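Flagellar protein FlgA (Thermotoga maritima, PDB 3FRN) probably acts in the periplasm as a chaperone for assembly of the P-ring of the flagellar basal body. Local coordinates at residues 4-9 with 23-28; 207-212 with 236-241; 138-143 with 167-172; 102-107 with 131-136; 39-44 with 73-78. All blocks are in the same frame, centred on the assembly; numbering follows the deposited sequence.

Interaction 1 (4-9 with 23-28); sequences TLTLKE and ITIEKV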
# COMPACT_ATOMS: atom_id res chain seq x y z
N THR A 4 -28.97 -11.42 -17.73
CA THR A 4 -28.01 -10.41 -17.31
C THR A 4 -28.59 -9.67 -16.11
O THR A 4 -29.53 -8.89 -16.24
CB THR A 4 -27.70 -9.41 -18.44
OG1 THR A 4 -27.20 -10.12 -19.58
CG2 THR A 4 -26.64 -8.40 -17.99
N LEU A 5 -28.02 -9.95 -14.94
CA LEU A 5 -28.50 -9.37 -13.71
C LEU A 5 -27.65 -8.16 -13.33
O LEU A 5 -26.43 -8.25 -13.29
CB LEU A 5 -28.49 -10.40 -12.58
CG LEU A 5 -29.14 -11.76 -12.88
CD1 LEU A 5 -28.67 -12.82 -11.89
CD2 LEU A 5 -30.66 -11.67 -12.88
N THR A 6 -28.32 -7.04 -13.09
CA THR A 6 -27.65 -5.83 -12.64
C THR A 6 -27.32 -5.93 -11.15
O THR A 6 -28.17 -6.30 -10.34
CB THR A 6 -28.49 -4.58 -12.92
OG1 THR A 6 -28.94 -4.61 -14.28
CG2 THR A 6 -27.66 -3.33 -12.70
N LEU A 7 -26.08 -5.60 -10.81
CA LEU A 7 -25.60 -5.68 -9.44
C LEU A 7 -25.85 -4.38 -8.68
O LEU A 7 -25.73 -3.29 -9.23
CB LEU A 7 -24.10 -5.99 -9.44
CG LEU A 7 -23.66 -7.37 -9.93
CD1 LEU A 7 -22.18 -7.39 -10.22
CD2 LEU A 7 -24.02 -8.45 -8.92
N LYS A 8 -26.23 -4.52 -7.41
CA LYS A 8 -26.31 -3.38 -6.50
C LYS A 8 -24.90 -2.85 -6.23
O LYS A 8 -23.93 -3.59 -6.31
CB LYS A 8 -26.97 -3.79 -5.18
CG LYS A 8 -28.46 -4.10 -5.27
CD LYS A 8 -29.04 -4.31 -3.87
CE LYS A 8 -30.53 -4.61 -3.91
NZ LYS A 8 -30.81 -6.06 -4.11
N GLU A 9 -24.80 -1.57 -5.92
CA GLU A 9 -23.50 -0.98 -5.61
C GLU A 9 -23.07 -1.37 -4.20
O GLU A 9 -21.95 -1.85 -4.00
CB GLU A 9 -23.56 0.54 -5.73
CG GLU A 9 -22.26 1.25 -5.41
CD GLU A 9 -22.45 2.75 -5.24
OE1 GLU A 9 -21.70 3.52 -5.87
OE2 GLU A 9 -23.37 3.15 -4.50
N ILE A 23 -28.05 -9.07 -3.71
CA ILE A 23 -27.14 -8.17 -4.43
C ILE A 23 -27.52 -7.88 -5.88
O ILE A 23 -26.69 -7.40 -6.65
CB ILE A 23 -25.68 -8.67 -4.39
CG1 ILE A 23 -25.55 -10.02 -5.11
CG2 ILE A 23 -25.18 -8.77 -2.96
CD1 ILE A 23 -24.21 -10.66 -4.93
N THR A 24 -28.76 -8.17 -6.25
CA THR A 24 -29.25 -7.83 -7.59
C THR A 24 -30.43 -6.87 -7.51
O THR A 24 -31.17 -6.86 -6.53
CB THR A 24 -29.65 -9.08 -8.43
OG1 THR A 24 -30.55 -9.90 -7.68
CG2 THR A 24 -28.41 -9.89 -8.80
N ILE A 25 -30.59 -6.05 -8.55
CA ILE A 25 -31.69 -5.10 -8.62
C ILE A 25 -33.02 -5.80 -8.92
O ILE A 25 -34.05 -5.47 -8.33
CB ILE A 25 -31.39 -3.96 -9.64
CG1 ILE A 25 -30.17 -3.16 -9.18
CG2 ILE A 25 -32.59 -3.04 -9.83
CD1 ILE A 25 -29.83 -1.97 -10.05
N GLU A 26 -33.00 -6.79 -9.82
CA GLU A 26 -34.20 -7.58 -10.13
C GLU A 26 -34.39 -8.75 -9.17
O GLU A 26 -33.43 -9.23 -8.56
CB GLU A 26 -34.18 -8.07 -11.59
CG GLU A 26 -32.86 -8.69 -12.03
CD GLU A 26 -32.01 -7.73 -12.84
OE1 GLU A 26 -31.07 -7.13 -12.28
OE2 GLU A 26 -32.29 -7.56 -14.05
N LYS A 27 -35.64 -9.19 -9.03
CA LYS A 27 -35.98 -10.31 -8.15
C LYS A 27 -35.57 -11.65 -8.76
O LYS A 27 -36.03 -12.02 -9.85
CB LYS A 27 -37.49 -10.33 -7.85
CG LYS A 27 -37.98 -9.26 -6.87
CD LYS A 27 -37.75 -9.65 -5.40
CE LYS A 27 -36.53 -8.95 -4.82
NZ LYS A 27 -36.44 -9.12 -3.34
N VAL A 28 -34.70 -12.36 -8.06
CA VAL A 28 -34.30 -13.71 -8.46
C VAL A 28 -34.60 -14.66 -7.31
O VAL A 28 -34.42 -14.31 -6.14
CB VAL A 28 -32.79 -13.80 -8.80
CG1 VAL A 28 -32.51 -15.03 -9.67
CG2 VAL A 28 -32.29 -12.52 -9.48
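Glu26 reaches across to Thr6 and shows how one side chain can take the place of a backbone partner. Its CG lies between the backbone N and the carbonyl carbon (chi1 47°), and the chain then bends at chi2, with the carboxylate turned back toward 4-9 and the side chain at about a right angle to that of Thr6. There OE1 accepts from Thr6 N at 2.9 Å, the donor standing above the carboxylate plane. Leu5 crosses the aliphatic part of Glu26, CD2 to CG 3.8 Å, and meets Val28 CG2 tip to tip. Thr6 CG2 packs on Ile25 CD1 at 3.7 Å, the two side chains set at a slant. Thr6 O receives Ile25 N, and Lys8 N donates to Ile23 O. An alanine at Glu26 would probably leave Thr6 N without its acceptor and open a gap beside Leu5. A carboxylate thus joins two backbone bonds in fastening the 23-28 loop to 4-9, whose strand 4-6 also pairs with strand 58-60.

Interaction 2 (207-212 with 236-241); sequences PPDVVK and NGYLGE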
# COMPACT_ATOMS: atom_id res chain seq x y z
N PRO A 207 20.02 15.03 -1.85
CA PRO A 207 21.06 15.94 -2.35
C PRO A 207 22.37 15.78 -1.58
O PRO A 207 22.34 15.50 -0.37
CB PRO A 207 20.46 17.32 -2.11
CG PRO A 207 19.43 17.12 -1.04
CD PRO A 207 18.87 15.76 -1.30
N PRO A 208 23.52 15.92 -2.26
CA PRO A 208 24.84 15.75 -1.63
C PRO A 208 25.15 16.89 -0.68
O PRO A 208 24.67 18.00 -0.89
CB PRO A 208 25.82 15.76 -2.81
CG PRO A 208 24.98 15.58 -4.03
CD PRO A 208 23.66 16.21 -3.70
N ASP A 209 25.95 16.63 0.35
CA ASP A 209 26.24 17.66 1.35
C ASP A 209 27.26 18.68 0.83
O ASP A 209 27.30 19.82 1.29
CB ASP A 209 26.71 17.02 2.65
CG ASP A 209 25.75 15.95 3.15
OD1 ASP A 209 24.55 16.03 2.85
OD2 ASP A 209 26.20 15.01 3.84
N VAL A 210 28.09 18.25 -0.12
CA VAL A 210 28.91 19.15 -0.93
C VAL A 210 28.80 18.77 -2.41
O VAL A 210 28.63 17.61 -2.76
CB VAL A 210 30.42 19.16 -0.53
CG1 VAL A 210 30.62 19.66 0.90
CG2 VAL A 210 31.07 17.81 -0.74
N VAL A 211 28.88 19.77 -3.28
CA VAL A 211 28.85 19.50 -4.71
C VAL A 211 30.21 19.74 -5.33
O VAL A 211 31.05 20.46 -4.78
CB VAL A 211 27.75 20.33 -5.44
CG1 VAL A 211 26.37 19.98 -4.90
CG2 VAL A 211 28.01 21.83 -5.30
N LYS A 212 30.44 19.11 -6.48
CA LYS A 212 31.66 19.31 -7.26
C LYS A 212 31.80 20.79 -7.59
O LYS A 212 30.88 21.40 -8.15
CB LYS A 212 31.58 18.47 -8.53
CG LYS A 212 32.88 18.37 -9.30
CD LYS A 212 32.67 17.80 -10.70
CE LYS A 212 33.93 18.02 -11.55
NZ LYS A 212 33.69 17.77 -13.01
N ASN A 236 31.13 15.40 -6.00
CA ASN A 236 29.99 15.54 -5.10
C ASN A 236 30.22 14.64 -3.89
O ASN A 236 30.92 13.64 -4.00
CB ASN A 236 28.69 15.20 -5.82
CG ASN A 236 28.34 16.23 -6.88
OD1 ASN A 236 27.47 17.08 -6.67
ND2 ASN A 236 29.02 16.17 -8.02
N GLY A 237 29.66 14.99 -2.73
CA GLY A 237 29.94 14.20 -1.52
C GLY A 237 28.94 14.33 -0.39
O GLY A 237 28.25 15.35 -0.25
N TYR A 238 28.87 13.29 0.43
CA TYR A 238 27.97 13.28 1.58
C TYR A 238 28.85 13.36 2.83
O TYR A 238 30.06 13.19 2.72
CB TYR A 238 27.10 12.01 1.59
CG TYR A 238 26.12 11.92 0.42
CD1 TYR A 238 24.88 12.54 0.48
CD2 TYR A 238 26.44 11.22 -0.74
CE1 TYR A 238 23.99 12.48 -0.57
CE2 TYR A 238 25.55 11.15 -1.80
CZ TYR A 238 24.33 11.78 -1.71
OH TYR A 238 23.44 11.72 -2.75
N LEU A 239 28.28 13.63 3.98
CA LEU A 239 28.96 13.54 5.25
C LEU A 239 29.72 12.27 5.42
O LEU A 239 29.19 11.26 5.16
CB LEU A 239 27.92 13.56 6.32
CG LEU A 239 28.02 14.77 7.21
CD1 LEU A 239 29.24 14.56 8.10
CD2 LEU A 239 28.10 16.06 6.37
N GLY A 240 30.94 12.33 5.90
CA GLY A 240 31.70 11.12 6.19
C GLY A 240 32.44 10.60 5.00
O GLY A 240 33.33 9.75 5.13
N GLU A 241 32.09 11.10 3.81
CA GLU A 241 32.81 10.65 2.63
C GLU A 241 34.08 11.45 2.49
O GLU A 241 34.14 12.61 2.91
CB GLU A 241 31.96 10.73 1.36
CG GLU A 241 30.77 9.76 1.40
CD GLU A 241 29.94 9.78 0.15
OE1 GLU A 241 29.92 10.83 -0.54
OE2 GLU A 241 29.30 8.74 -0.14
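Asp209 and Val210 both face Gly237, and here the two loops are most closely knit. Gly237 O accepts a nearly straight bond from Val210 N (2.9 Å, 170°) and a weak one from Asp209 N, while Gly237 N returns a bond to Val210 O at 2.8 Å. A side chain on Gly237 would come up tightly against Val210 CG2. Next to this pair, Asp209 OD2 takes Leu239 N on its anti side; the modelled 2.5 Å between OD2 and N is very short and its exact length doubtful. An alanine at Asp209 would probably leave Leu239 N without this acceptor and the turn it belongs to less firmly fixed. Pro208 CB lies over one face of the Tyr238 ring, whose OH is bonded to Asp206 O. The other end is more exposed and held by van der Waals contact: Asn236 lies slantwise to Val211, OD1 to CB 3.5 Å, and its ND2 lies beside Lys212 CB, whose extended chain leads away. From Tyr238 to Glu241 the chain reverses in a type II turn, Gly240 taking the positive phi. Two residues set against one in an antiparallel pairing make a classic beta bulge, here joining the approach to strand 215-219 to the loop before strand 242-246.

Interaction 3 (138-143 with 167-172); sequences LLRKER and KRNVFE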
# COMPACT_ATOMS: atom_id res chain seq x y z
N LEU A 138 -9.19 -9.85 1.40
CA LEU A 138 -8.31 -9.01 0.60
C LEU A 138 -7.96 -7.76 1.40
O LEU A 138 -8.83 -7.06 1.91
CB LEU A 138 -8.98 -8.64 -0.73
CG LEU A 138 -8.25 -7.78 -1.77
CD1 LEU A 138 -7.13 -8.52 -2.49
CD2 LEU A 138 -9.26 -7.28 -2.77
N LEU A 139 -6.66 -7.51 1.51
CA LEU A 139 -6.14 -6.38 2.25
C LEU A 139 -5.88 -5.18 1.34
O LEU A 139 -5.28 -5.33 0.27
CB LEU A 139 -4.86 -6.78 2.98
CG LEU A 139 -4.93 -7.31 4.41
CD1 LEU A 139 -5.73 -8.61 4.51
CD2 LEU A 139 -3.53 -7.50 4.97
N ARG A 140 -6.32 -4.01 1.77
CA ARG A 140 -6.12 -2.76 1.05
C ARG A 140 -5.62 -1.67 1.98
O ARG A 140 -6.11 -1.54 3.10
CB ARG A 140 -7.43 -2.26 0.43
CG ARG A 140 -7.86 -2.97 -0.83
CD ARG A 140 -9.14 -2.35 -1.37
NE ARG A 140 -9.53 -2.91 -2.67
CZ ARG A 140 -10.71 -2.71 -3.26
NH1 ARG A 140 -11.63 -1.96 -2.67
NH2 ARG A 140 -10.96 -3.26 -4.44
N LYS A 141 -4.65 -0.90 1.51
CA LYS A 141 -4.26 0.34 2.18
C LYS A 141 -4.25 1.44 1.14
O LYS A 141 -3.29 1.60 0.37
CB LYS A 141 -2.89 0.21 2.85
CG LYS A 141 -2.58 1.34 3.81
CD LYS A 141 -1.28 1.07 4.55
CE LYS A 141 -1.22 1.84 5.85
NZ LYS A 141 -0.18 1.29 6.77
N GLU A 142 -5.36 2.19 1.09
CA GLU A 142 -5.55 3.23 0.10
C GLU A 142 -5.11 4.55 0.69
O GLU A 142 -5.59 4.95 1.74
CB GLU A 142 -7.02 3.28 -0.33
CG GLU A 142 -7.25 3.78 -1.76
CD GLU A 142 -7.00 2.72 -2.82
OE1 GLU A 142 -6.94 3.09 -4.02
OE2 GLU A 142 -6.87 1.52 -2.47
N ARG A 143 -4.18 5.23 0.02
CA ARG A 143 -3.61 6.48 0.54
C ARG A 143 -3.27 7.42 -0.60
O ARG A 143 -3.19 7.01 -1.75
CB ARG A 143 -2.35 6.18 1.35
CG ARG A 143 -2.37 6.73 2.77
CD ARG A 143 -3.16 5.82 3.69
NE ARG A 143 -3.42 6.41 5.01
CZ ARG A 143 -4.37 7.31 5.27
NH1 ARG A 143 -4.51 7.77 6.50
NH2 ARG A 143 -5.16 7.77 4.31
N LYS A 167 -4.58 9.31 -5.06
CA LYS A 167 -4.98 8.17 -4.23
C LYS A 167 -4.58 6.84 -4.88
O LYS A 167 -4.89 6.61 -6.05
CB LYS A 167 -6.50 8.20 -3.97
CG LYS A 167 -6.92 8.78 -2.62
CD LYS A 167 -7.44 7.68 -1.69
CE LYS A 167 -7.82 8.22 -0.30
NZ LYS A 167 -6.70 8.14 0.70
N ARG A 168 -3.88 5.98 -4.14
CA ARG A 168 -3.45 4.67 -4.65
C ARG A 168 -3.47 3.59 -3.57
O ARG A 168 -3.40 3.88 -2.38
CB ARG A 168 -2.02 4.76 -5.22
CG ARG A 168 -1.86 5.47 -6.56
CD ARG A 168 -2.21 4.59 -7.76
NE ARG A 168 -1.35 4.88 -8.91
CZ ARG A 168 -1.52 5.91 -9.74
NH1 ARG A 168 -0.69 6.09 -10.76
NH2 ARG A 168 -2.52 6.77 -9.56
N ASN A 169 -3.56 2.33 -4.00
CA ASN A 169 -3.40 1.19 -3.09
C ASN A 169 -1.92 0.94 -2.84
O ASN A 169 -1.20 0.46 -3.72
CB ASN A 169 -4.08 -0.07 -3.65
CG ASN A 169 -4.09 -1.24 -2.66
OD1 ASN A 169 -3.61 -1.15 -1.52
ND2 ASN A 169 -4.65 -2.36 -3.11
N VAL A 170 -1.49 1.25 -1.63
CA VAL A 170 -0.10 1.11 -1.20
C VAL A 170 0.34 -0.36 -1.22
O VAL A 170 1.52 -0.65 -1.34
CB VAL A 170 0.12 1.74 0.21
CG1 VAL A 170 1.56 1.57 0.71
CG2 VAL A 170 -0.27 3.22 0.19
N PHE A 171 -0.61 -1.28 -1.13
CA PHE A 171 -0.28 -2.71 -1.15
C PHE A 171 -0.10 -3.25 -2.56
O PHE A 171 0.21 -4.43 -2.74
CB PHE A 171 -1.34 -3.53 -0.40
CG PHE A 171 -1.33 -3.33 1.09
CD1 PHE A 171 -0.26 -2.71 1.73
CD2 PHE A 171 -2.38 -3.80 1.86
CE1 PHE A 171 -0.26 -2.54 3.10
CE2 PHE A 171 -2.39 -3.64 3.22
CZ PHE A 171 -1.32 -3.01 3.85
N GLU A 172 -0.30 -2.39 -3.56
CA GLU A 172 -0.08 -2.72 -4.96
C GLU A 172 0.99 -1.81 -5.58
O GLU A 172 1.05 -1.64 -6.79
CB GLU A 172 -1.39 -2.60 -5.75
CG GLU A 172 -2.27 -3.86 -5.69
CD GLU A 172 -3.68 -3.62 -6.23
OE1 GLU A 172 -4.04 -4.22 -7.27
OE2 GLU A 172 -4.44 -2.84 -5.61
O HOH W 1 -4.91 -5.12 -2.15
O HOH W 2 -6.89 -4.36 -3.74
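Phe171, Lys141 and Arg143 lose the most surface in this contact, and the first two do so against each other. Lys141 CB sits over the centre of the Phe171 ring, 3.7 Å from its centroid, a CH-pi contact, while Leu139 O lies at the ring edge. Lys141 CG is anti to the backbone N (chi1 -167°); beyond it the chain is extended, its NZ bonded to Lys90 O. Its backbone is held as well: Val170 N donates to Lys141 O at 2.7 Å, and Lys141 N donates to Asn169 OD1 at 3.2 Å. Phe171 N reaches that same OD1 from the opposite face of the amide, closing an Asx turn. Asn169 ND2 binds Glu172 OE2 and, through a water, Leu139 O. Arg143 pairs with Arg168 by two backbone bonds, its CB packing on Val170 CG2 at 3.8 Å. Its guanidinium has Lys167 NZ near its plane, NH2 to NZ 3.9 Å. That proximity of like charges would probably be unfavourable, so cohesion here appears to rest on the main-chain bonds, the doubly used amide oxygen and the lysine-covered ring.

Interaction 4 (102-107 with 131-136); sequences TLPEKF and TYVTLN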
# COMPACT_ATOMS: atom_id res chain seq x y z
N THR A 102 -20.00 -23.11 7.66
CA THR A 102 -21.41 -22.90 7.95
C THR A 102 -21.61 -21.65 8.79
O THR A 102 -20.68 -21.18 9.45
CB THR A 102 -22.05 -24.12 8.65
OG1 THR A 102 -21.05 -24.85 9.39
CG2 THR A 102 -22.66 -25.06 7.63
N LEU A 103 -22.81 -21.08 8.75
CA LEU A 103 -23.15 -19.99 9.65
C LEU A 103 -23.19 -20.55 11.07
O LEU A 103 -23.90 -21.52 11.35
CB LEU A 103 -24.50 -19.37 9.27
CG LEU A 103 -25.08 -18.32 10.21
CD1 LEU A 103 -24.32 -16.99 10.13
CD2 LEU A 103 -26.56 -18.10 9.93
N PRO A 104 -22.37 -19.97 11.97
CA PRO A 104 -22.39 -20.38 13.37
C PRO A 104 -23.64 -19.90 14.12
O PRO A 104 -24.30 -18.96 13.69
CB PRO A 104 -21.13 -19.73 13.94
CG PRO A 104 -20.86 -18.58 13.07
CD PRO A 104 -21.36 -18.94 11.70
N GLU A 105 -23.95 -20.55 15.23
CA GLU A 105 -25.06 -20.13 16.07
C GLU A 105 -24.70 -18.82 16.78
O GLU A 105 -25.46 -17.86 16.73
CB GLU A 105 -25.41 -21.20 17.10
CG GLU A 105 -26.12 -22.41 16.53
CD GLU A 105 -26.32 -23.49 17.57
OE1 GLU A 105 -26.10 -23.20 18.77
OE2 GLU A 105 -26.68 -24.62 17.21
N LYS A 106 -23.54 -18.82 17.42
CA LYS A 106 -23.04 -17.68 18.16
C LYS A 106 -21.79 -17.13 17.47
O LYS A 106 -21.10 -17.87 16.75
CB LYS A 106 -22.75 -18.09 19.60
CG LYS A 106 -24.03 -18.28 20.44
CD LYS A 106 -23.72 -18.83 21.82
CE LYS A 106 -24.64 -18.26 22.90
NZ LYS A 106 -26.08 -18.27 22.51
N PHE A 107 -21.51 -15.85 17.64
CA PHE A 107 -20.42 -15.21 16.89
C PHE A 107 -19.16 -14.89 17.71
O PHE A 107 -18.38 -14.02 17.33
CB PHE A 107 -20.93 -13.99 16.11
CG PHE A 107 -22.08 -14.29 15.19
CD1 PHE A 107 -21.98 -15.29 14.23
CD2 PHE A 107 -23.26 -13.58 15.28
CE1 PHE A 107 -23.05 -15.58 13.39
CE2 PHE A 107 -24.34 -13.85 14.43
CZ PHE A 107 -24.23 -14.87 13.49
N THR A 131 -19.19 -24.83 15.01
CA THR A 131 -18.78 -24.96 13.61
C THR A 131 -17.51 -24.15 13.28
O THR A 131 -16.83 -23.64 14.18
CB THR A 131 -19.95 -24.56 12.66
OG1 THR A 131 -19.67 -24.99 11.33
CG2 THR A 131 -20.18 -23.06 12.65
N TYR A 132 -17.20 -24.05 11.98
CA TYR A 132 -16.00 -23.37 11.49
C TYR A 132 -16.34 -22.41 10.35
O TYR A 132 -17.15 -22.74 9.49
CB TYR A 132 -14.98 -24.42 11.00
CG TYR A 132 -15.28 -24.95 9.60
CD1 TYR A 132 -14.61 -24.43 8.49
CD2 TYR A 132 -16.25 -25.92 9.39
CE1 TYR A 132 -14.90 -24.89 7.20
CE2 TYR A 132 -16.55 -26.38 8.11
CZ TYR A 132 -15.86 -25.87 7.02
OH TYR A 132 -16.15 -26.32 5.75
N VAL A 133 -15.74 -21.21 10.35
CA VAL A 133 -15.78 -20.33 9.18
C VAL A 133 -14.37 -19.93 8.71
O VAL A 133 -13.56 -19.46 9.50
CB VAL A 133 -16.61 -19.05 9.44
CG1 VAL A 133 -16.79 -18.23 8.17
CG2 VAL A 133 -17.97 -19.39 10.02
N THR A 134 -14.07 -20.13 7.42
CA THR A 134 -12.88 -19.54 6.79
C THR A 134 -13.29 -18.31 5.93
O THR A 134 -14.17 -18.39 5.06
CB THR A 134 -12.10 -20.57 5.95
OG1 THR A 134 -12.08 -21.83 6.65
CG2 THR A 134 -10.63 -20.12 5.70
N LEU A 135 -12.68 -17.16 6.22
CA LEU A 135 -12.90 -15.96 5.41
C LEU A 135 -11.61 -15.69 4.66
O LEU A 135 -10.55 -15.56 5.28
CB LEU A 135 -13.18 -14.73 6.27
CG LEU A 135 -14.05 -14.78 7.52
CD1 LEU A 135 -13.73 -13.56 8.35
CD2 LEU A 135 -15.51 -14.78 7.14
N ASN A 136 -11.70 -15.61 3.34
CA ASN A 136 -10.58 -15.15 2.53
C ASN A 136 -10.72 -13.64 2.42
O ASN A 136 -11.74 -13.12 1.95
CB ASN A 136 -10.53 -15.84 1.17
CG ASN A 136 -10.09 -17.30 1.27
OD1 ASN A 136 -9.66 -17.90 0.29
ND2 ASN A 136 -10.21 -17.87 2.46
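Thr102 and Thr131 meet through their hydroxyls, the polar side of a small contact that divides neatly by chemistry. The two side chains cross obliquely and OG1 lies 2.4 Å from OG1, a hydrogen bond in which either could be the donor, modelled too short for its exact length to be trusted. Thr131 presents its hydroxyl there with OG1 anti to the backbone N (chi1 -166°). Thr102 N adds a weak bond to Tyr132 O at 3.4 Å. The apolar side gathers round Pro104. That same rotamer of Thr131 leaves CG2 between the backbone N and the carbonyl carbon, from where it packs on Pro104 CA at 3.5 Å and on CB at 3.7 Å. Val133 crosses the proline at about a right angle, its CG2 3.8 Å from Pro104 CD. The same methyl lies 3.3 Å from Thr102 O. In the fold, the loop that follows strand 93-101 is drawn against the start of strand 132-148, a strand flanked in the antiparallel sheet by 93-101 and 121-127; Asp130 also bonds to Glu105 N.

Interaction 5 (39-44 with 73-78); sequences PGLEYL and SSLKNA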
# COMPACT_ATOMS: atom_id res chain seq x y z
N PRO A 39 -20.99 -10.62 11.89
CA PRO A 39 -21.27 -9.26 12.27
C PRO A 39 -20.02 -8.37 12.24
O PRO A 39 -18.94 -8.81 12.64
CB PRO A 39 -21.79 -9.40 13.72
CG PRO A 39 -21.16 -10.68 14.20
CD PRO A 39 -21.17 -11.56 13.01
N GLY A 40 -20.19 -7.14 11.77
CA GLY A 40 -19.14 -6.13 11.84
C GLY A 40 -18.06 -6.20 10.78
O GLY A 40 -17.11 -5.41 10.82
N LEU A 41 -18.19 -7.14 9.84
CA LEU A 41 -17.21 -7.32 8.77
C LEU A 41 -17.72 -6.80 7.43
O LEU A 41 -18.93 -6.78 7.18
CB LEU A 41 -16.83 -8.80 8.61
CG LEU A 41 -16.17 -9.52 9.79
CD1 LEU A 41 -15.92 -10.99 9.46
CD2 LEU A 41 -14.86 -8.86 10.17
N GLU A 42 -16.78 -6.40 6.57
CA GLU A 42 -17.11 -5.86 5.25
C GLU A 42 -16.87 -6.91 4.19
O GLU A 42 -15.85 -7.59 4.22
CB GLU A 42 -16.22 -4.66 4.95
CG GLU A 42 -16.84 -3.66 3.99
CD GLU A 42 -17.65 -2.58 4.69
OE1 GLU A 42 -17.74 -2.61 5.94
OE2 GLU A 42 -18.20 -1.70 3.99
N TYR A 43 -17.79 -7.02 3.25
CA TYR A 43 -17.70 -8.04 2.21
C TYR A 43 -17.59 -7.40 0.84
O TYR A 43 -18.13 -6.33 0.59
CB TYR A 43 -18.93 -8.96 2.24
CG TYR A 43 -18.95 -9.90 3.42
CD1 TYR A 43 -19.14 -9.42 4.72
CD2 TYR A 43 -18.78 -11.25 3.25
CE1 TYR A 43 -19.12 -10.27 5.80
CE2 TYR A 43 -18.76 -12.12 4.34
CZ TYR A 43 -18.93 -11.61 5.61
OH TYR A 43 -18.94 -12.45 6.68
N LEU A 44 -16.90 -8.07 -0.07
CA LEU A 44 -16.81 -7.59 -1.43
C LEU A 44 -17.16 -8.75 -2.33
O LEU A 44 -16.39 -9.70 -2.42
CB LEU A 44 -15.39 -7.11 -1.72
CG LEU A 44 -15.14 -5.92 -2.63
CD1 LEU A 44 -15.68 -4.63 -2.03
CD2 LEU A 44 -13.65 -5.83 -2.87
N SER A 73 -18.57 -4.86 17.28
CA SER A 73 -17.33 -4.83 16.51
C SER A 73 -16.22 -5.70 17.09
O SER A 73 -15.06 -5.55 16.72
CB SER A 73 -16.85 -3.39 16.34
OG SER A 73 -16.63 -2.79 17.61
N SER A 74 -16.59 -6.61 17.98
CA SER A 74 -15.61 -7.39 18.73
C SER A 74 -14.94 -8.47 17.89
O SER A 74 -13.74 -8.68 17.99
CB SER A 74 -16.27 -8.01 19.96
OG SER A 74 -17.34 -8.86 19.56
N LEU A 75 -15.73 -9.16 17.09
CA LEU A 75 -15.17 -10.18 16.20
C LEU A 75 -14.21 -9.52 15.20
O LEU A 75 -13.05 -9.93 15.07
CB LEU A 75 -16.29 -10.93 15.47
CG LEU A 75 -15.82 -11.78 14.29
CD1 LEU A 75 -14.94 -12.93 14.79
CD2 LEU A 75 -17.00 -12.31 13.49
N LYS A 76 -14.70 -8.50 14.50
CA LYS A 76 -13.91 -7.66 13.60
C LYS A 76 -12.57 -7.24 14.21
O LYS A 76 -11.52 -7.47 13.62
CB LYS A 76 -14.70 -6.39 13.25
CG LYS A 76 -13.97 -5.47 12.29
CD LYS A 76 -14.04 -4.04 12.76
CE LYS A 76 -13.18 -3.15 11.90
NZ LYS A 76 -13.59 -1.74 12.06
N ASN A 77 -12.64 -6.62 15.39
CA ASN A 77 -11.45 -6.20 16.13
C ASN A 77 -10.48 -7.36 16.33
O ASN A 77 -9.29 -7.22 16.08
CB ASN A 77 -11.83 -5.60 17.49
CG ASN A 77 -12.30 -4.15 17.41
OD1 ASN A 77 -12.35 -3.46 18.42
ND2 ASN A 77 -12.66 -3.70 16.22
N ALA A 78 -11.00 -8.50 16.77
CA ALA A 78 -10.16 -9.65 17.07
C ALA A 78 -9.57 -10.27 15.80
O ALA A 78 -8.45 -10.77 15.80
CB ALA A 78 -10.93 -10.68 17.88
O HOH W 3 -17.47 -7.77 14.44
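Leu41 and Lys76 slide past each other in opposite directions, an example of a loop held to a helix by apolar packing and a bridging water, with no direct hydrogen bond between the segments. Leu41 CD2 rests 3.8 Å from Lys76 CA and 4.0 Å from Lys76 CB. Lys76 places CG anti to the backbone N (chi1 -179°), bringing CG to 3.5 Å from Gly40 O. A bend at chi2 follows, and the end of the chain leads away; the lysine has a cation-pi contact with Phe80. Leu75 CD2, set by a chi2 of 66°, lies 4.3 Å from Pro39 CD and also near Leu41 CD1. The water bridges the backbones, donating to Pro39 O and accepting from Lys76 N at 2.9 Å. Gly40, at positive phi, turns the chain where it faces the helix. The contact is a loop-to-helix packing: the turn leading into strand 42-45 of the N-terminal region lies on the first turn of helix 74-87, in the HotDog-like region.

From the N terminus, interaction 1 closes first, folding the 23-28 loop back on the opening strand. Interaction 5 follows, joining the approach to strand 42-45 to helix 74-87 and so the N-terminal region to the HotDog-like one. Interaction 4 closes the excursion through strands 111-118 and 121-127. Interaction 3 pairs strand 132-148 with 163-169, carrying that sheet into the SAF region, and interaction 2 ties loops farther along. All five are in series, none nested or crossed. Interactions 4 and 5 touch through Leu135 on Leu41 and Phe107 on Pro39; Arg140 of interaction 3 packs on Leu44 of interaction 5. Interaction 2 stands apart, its centre about 63 Å from that of interaction 1.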